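Local atomic coordinates of methylmalonyl-CoA carboxyltransferase 12S subunit (Propionibacterium freudenreichii, PDB entry 1ON3), a protein that catalyses transfer of the carboxyl group of methylmalonyl-CoA to the biotin of the 1.3S subunit, forming propanoyl-CoA, as the hexameric core of transcarboxylase. Residues Leu53-Val62 with Val86-Val97. Sequence-based numbering, arbitrary orientation.
Sequences LLDPHSFDEV and VTGRGTILGRPV
D55 turns its carboxylate onto the I92-R95 type I' turn. OD1 takes the N-H of L93 at 2.8 Å and OD2 that of G94 at 2.8 Å, each on the syn lone pair, while T91 OG1 donates to D55 OD2 on its anti side, 23° out of the carboxylate plane. With CG beside the backbone N (chi1 -66°), the acid reaches the turn while D55 N bonds almost straight to T91 O (N-H...O 175°). Were D55 shortened to an alanine, the amides of L93 and G94 and the hydroxyl of T91 would probably lose the carboxylate that accepts from all three.

S58 OG relays between the segments: it donates to D55 O, 2.7 Å away within the type II turn D55-S58, and accepts from T91 N at a longer 3.2 Å. Beyond this turn, 60-62 pairs antiparallel with 86-92 as the edge strand within the chain of the mixed sheet in the N-terminal carboxyltransferase domain, of the crotonase-like clan; 86-92 and 95-97 form the adjoining hairpin. D60 and R89 are a hydrogen-bonded pair, D60 N meeting R89 O at 2.6 Å and R89 N returning to D60 O at 3.1 Å.

The F59 side chain leaves the backbone with CG opposite N, which lays the ring obliquely against G88 and V86: CE1 lies 3.6 Å from G88 CA, CZ meets V86 CG1, and E61 N sits over the centre of one face. With no side chain at G88, the ring and D60 O can come this close to its CA. Where helix 46-53 ends, L54 CD2 packs obliquely against V97 CG2 at 3.6 Å and meets I92 CG1, while I92 CD1 reaches L53 CG; helix 241-253 adjoins both L53 and I92.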
loop_
_atom_site.group_PDB
_atom_site.type_symbol
_atom_site.label_atom_id
_atom_site.label_comp_id
_atom_site.label_asym_id
_atom_site.label_seq_id
_atom_site.Cartn_x
_atom_site.Cartn_y
_atom_site.Cartn_z
ATOM N N LEU E 53 -38.560 -12.173 -8.177
ATOM C CA LEU E 53 -37.589 -11.364 -7.451
ATOM C C LEU E 53 -36.906 -10.297 -8.304
ATOM O O LEU E 53 -36.748 -9.154 -7.871
ATOM C CB LEU E 53 -36.512 -12.268 -6.848
ATOM C CG LEU E 53 -35.356 -11.535 -6.136
ATOM C CD1 LEU E 53 -35.811 -11.061 -4.747
ATOM C CD2 LEU E 53 -34.166 -12.471 -5.993
ATOM N N LEU E 54 -36.496 -10.679 -9.510
ATOM C CA LEU E 54 -35.775 -9.776 -10.402
ATOM C C LEU E 54 -36.661 -8.863 -11.254
ATOM O O LEU E 54 -37.832 -9.167 -11.500
ATOM C CB LEU E 54 -34.862 -10.600 -11.317
ATOM C CG LEU E 54 -33.931 -11.604 -10.618
ATOM C CD1 LEU E 54 -33.250 -12.498 -11.646
ATOM C CD2 LEU E 54 -32.889 -10.844 -9.790
ATOM N N ASP E 55 -36.096 -7.734 -11.683
ATOM C CA ASP E 55 -36.832 -6.799 -12.530
ATOM C C ASP E 55 -37.262 -7.546 -13.794
ATOM O O ASP E 55 -36.549 -8.433 -14.279
ATOM C CB ASP E 55 -35.947 -5.612 -12.942
ATOM C CG ASP E 55 -35.554 -4.737 -11.772
ATOM O OD1 ASP E 55 -36.346 -4.634 -10.820
ATOM O OD2 ASP E 55 -34.458 -4.141 -11.815
ATOM N N PRO E 56 -38.436 -7.204 -14.340
ATOM C CA PRO E 56 -38.925 -7.866 -15.554
ATOM C C PRO E 56 -37.876 -7.955 -16.663
ATOM O O PRO E 56 -37.223 -6.968 -16.996
ATOM C CB PRO E 56 -40.107 -6.993 -15.963
ATOM C CG PRO E 56 -40.671 -6.571 -14.645
ATOM C CD PRO E 56 -39.417 -6.219 -13.847
ATOM N N HIS E 57 -37.728 -9.151 -17.225
ATOM C CA HIS E 57 -36.794 -9.406 -18.317
ATOM C C HIS E 57 -35.327 -9.085 -18.049
ATOM O O HIS E 57 -34.536 -8.967 -18.991
ATOM C CB HIS E 57 -37.250 -8.655 -19.572
ATOM C CG HIS E 57 -38.643 -9.002 -20.000
ATOM N ND1 HIS E 57 -39.755 -8.347 -19.516
ATOM C CD2 HIS E 57 -39.107 -9.980 -20.815
ATOM C CE1 HIS E 57 -40.844 -8.908 -20.013
ATOM N NE2 HIS E 57 -40.479 -9.901 -20.803
ATOM N N SER E 58 -34.953 -8.967 -16.777
ATOM C CA SER E 58 -33.569 -8.650 -16.441
ATOM C C SER E 58 -32.699 -9.890 -16.231
ATOM O O SER E 58 -31.474 -9.804 -16.225
ATOM C CB SER E 58 -33.518 -7.784 -15.179
ATOM O OG SER E 58 -33.849 -8.534 -14.023
ATOM N N PHE E 59 -33.323 -11.042 -16.054
ATOM C CA PHE E 59 -32.549 -12.260 -15.813
ATOM C C PHE E 59 -31.732 -12.722 -17.010
ATOM O O PHE E 59 -32.272 -12.987 -18.081
ATOM C CB PHE E 59 -33.462 -13.392 -15.364
ATOM C CG PHE E 59 -32.718 -14.640 -14.983
ATOM C CD1 PHE E 59 -31.681 -14.585 -14.052
ATOM C CD2 PHE E 59 -33.048 -15.865 -15.550
ATOM C CE1 PHE E 59 -30.983 -15.744 -13.692
ATOM C CE2 PHE E 59 -32.356 -17.028 -15.197
ATOM C CZ PHE E 59 -31.321 -16.962 -14.265
ATOM N N ASP E 60 -30.421 -12.805 -16.814
ATOM C CA ASP E 60 -29.493 -13.253 -17.843
ATOM C C ASP E 60 -28.930 -14.586 -17.335
ATOM O O ASP E 60 -27.983 -14.616 -16.551
ATOM C CB ASP E 60 -28.371 -12.238 -17.998
ATOM C CG ASP E 60 -27.610 -12.403 -19.289
ATOM O OD1 ASP E 60 -27.421 -13.558 -19.724
ATOM O OD2 ASP E 60 -27.191 -11.374 -19.864
ATOM N N GLU E 61 -29.509 -15.690 -17.789
ATOM C CA GLU E 61 -29.083 -16.999 -17.314
ATOM C C GLU E 61 -27.768 -17.541 -17.826
ATOM O O GLU E 61 -27.439 -17.390 -19.001
ATOM C CB GLU E 61 -30.177 -18.028 -17.601
ATOM C CG GLU E 61 -29.871 -19.403 -17.049
ATOM C CD GLU E 61 -31.063 -20.333 -17.171
ATOM O OE1 GLU E 61 -30.975 -21.466 -16.670
ATOM O OE2 GLU E 61 -32.080 -19.920 -17.771
ATOM N N VAL E 62 -27.019 -18.181 -16.927
ATOM C CA VAL E 62 -25.746 -18.803 -17.274
ATOM C C VAL E 62 -25.845 -20.296 -16.940
ATOM O O VAL E 62 -26.310 -20.665 -15.863
ATOM C CB VAL E 62 -24.553 -18.190 -16.463
ATOM C CG1 VAL E 62 -23.320 -19.057 -16.602
ATOM C CG2 VAL E 62 -24.250 -16.787 -16.956
ATOM N N VAL E 86 -30.800 -22.874 -11.196
ATOM C CA VAL E 86 -30.879 -21.824 -12.212
ATOM C C VAL E 86 -30.038 -20.677 -11.681
ATOM O O VAL E 86 -30.319 -20.153 -10.606
ATOM C CB VAL E 86 -32.337 -21.360 -12.426
ATOM C CG1 VAL E 86 -32.400 -20.349 -13.577
ATOM C CG2 VAL E 86 -33.222 -22.567 -12.739
ATOM N N THR E 87 -29.009 -20.306 -12.437
ATOM C CA THR E 87 -28.073 -19.269 -12.029
ATOM C C THR E 87 -27.878 -18.170 -13.069
ATOM O O THR E 87 -27.918 -18.413 -14.280
ATOM C CB THR E 87 -26.697 -19.880 -11.748
ATOM O OG1 THR E 87 -26.218 -20.510 -12.940
ATOM C CG2 THR E 87 -26.777 -20.932 -10.630
ATOM N N GLY E 88 -27.644 -16.953 -12.594
ATOM C CA GLY E 88 -27.438 -15.869 -13.530
ATOM C C GLY E 88 -27.332 -14.506 -12.893
ATOM O O GLY E 88 -27.152 -14.380 -11.678
ATOM N N ARG E 89 -27.459 -13.490 -13.741
ATOM C CA ARG E 89 -27.360 -12.091 -13.347
ATOM C C ARG E 89 -28.659 -11.369 -13.712
ATOM O O ARG E 89 -29.290 -11.672 -14.721
ATOM C CB ARG E 89 -26.161 -11.465 -14.076
ATOM C CG ARG E 89 -25.704 -10.070 -13.609
ATOM C CD ARG E 89 -26.483 -8.921 -14.250
ATOM N NE ARG E 89 -25.763 -7.647 -14.143
ATOM C CZ ARG E 89 -26.201 -6.493 -14.644
ATOM N NH1 ARG E 89 -27.361 -6.447 -15.292
ATOM N NH2 ARG E 89 -25.482 -5.380 -14.498
ATOM N N GLY E 90 -29.078 -10.435 -12.865
ATOM C CA GLY E 90 -30.284 -9.677 -13.142
ATOM C C GLY E 90 -30.194 -8.365 -12.396
ATOM O O GLY E 90 -29.111 -8.002 -11.940
ATOM N N THR E 91 -31.307 -7.646 -12.279
ATOM C CA THR E 91 -31.303 -6.398 -11.533
ATOM C C THR E 91 -32.520 -6.356 -10.619
ATOM O O THR E 91 -33.529 -7.013 -10.883
ATOM C CB THR E 91 -31.349 -5.146 -12.454
ATOM O OG1 THR E 91 -32.581 -5.133 -13.181
ATOM C CG2 THR E 91 -30.174 -5.146 -13.431
ATOM N N ILE E 92 -32.405 -5.611 -9.524
ATOM C CA ILE E 92 -33.521 -5.444 -8.597
ATOM C C ILE E 92 -33.586 -3.928 -8.437
ATOM O O ILE E 92 -32.645 -3.299 -7.948
ATOM C CB ILE E 92 -33.263 -6.156 -7.249
ATOM C CG1 ILE E 92 -33.306 -7.683 -7.453
ATOM C CG2 ILE E 92 -34.308 -5.720 -6.221
ATOM C CD1 ILE E 92 -32.902 -8.508 -6.216
ATOM N N LEU E 93 -34.687 -3.350 -8.903
ATOM C CA LEU E 93 -34.856 -1.904 -8.885
ATOM C C LEU E 93 -33.638 -1.273 -9.554
ATOM O O LEU E 93 -33.076 -0.299 -9.066
ATOM C CB LEU E 93 -35.035 -1.396 -7.449
ATOM C CG LEU E 93 -36.501 -1.237 -7.023
ATOM C CD1 LEU E 93 -37.261 -2.533 -7.240
ATOM C CD2 LEU E 93 -36.576 -0.813 -5.561
ATOM N N GLY E 94 -33.224 -1.865 -10.672
ATOM C CA GLY E 94 -32.085 -1.350 -11.415
ATOM C C GLY E 94 -30.710 -1.751 -10.913
ATOM O O GLY E 94 -29.728 -1.609 -11.637
ATOM N N ARG E 95 -30.636 -2.260 -9.684
ATOM C CA ARG E 95 -29.363 -2.669 -9.089
ATOM C C ARG E 95 -28.929 -4.040 -9.562
ATOM O O ARG E 95 -29.671 -5.012 -9.445
ATOM C CB ARG E 95 -29.468 -2.695 -7.559
ATOM C CG ARG E 95 -29.767 -1.340 -6.933
ATOM C CD ARG E 95 -30.055 -1.470 -5.443
ATOM N NE ARG E 95 -28.976 -2.169 -4.756
ATOM C CZ ARG E 95 -28.950 -2.425 -3.454
ATOM N NH1 ARG E 95 -29.958 -2.035 -2.675
ATOM N NH2 ARG E 95 -27.898 -3.059 -2.938
ATOM N N PRO E 96 -27.710 -4.141 -10.097
ATOM C CA PRO E 96 -27.199 -5.427 -10.578
ATOM C C PRO E 96 -27.044 -6.423 -9.424
ATOM O O PRO E 96 -26.553 -6.061 -8.346
ATOM C CB PRO E 96 -25.832 -5.051 -11.168
ATOM C CG PRO E 96 -26.015 -3.595 -11.563
ATOM C CD PRO E 96 -26.755 -3.055 -10.375
ATOM N N VAL E 97 -27.466 -7.665 -9.648
ATOM C CA VAL E 97 -27.318 -8.723 -8.653
ATOM C C VAL E 97 -27.046 -10.039 -9.366
ATOM O O VAL E 97 -27.262 -10.148 -10.573
ATOM C CB VAL E 97 -28.599 -8.940 -7.779
ATOM C CG1 VAL E 97 -28.899 -7.708 -6.931
ATOM C CG2 VAL E 97 -29.791 -9.312 -8.663
HETATM O O HOH W 1 -29.580 -7.788 -16.526
HETATM O O HOH W 2 -28.669 -21.952 -14.997
#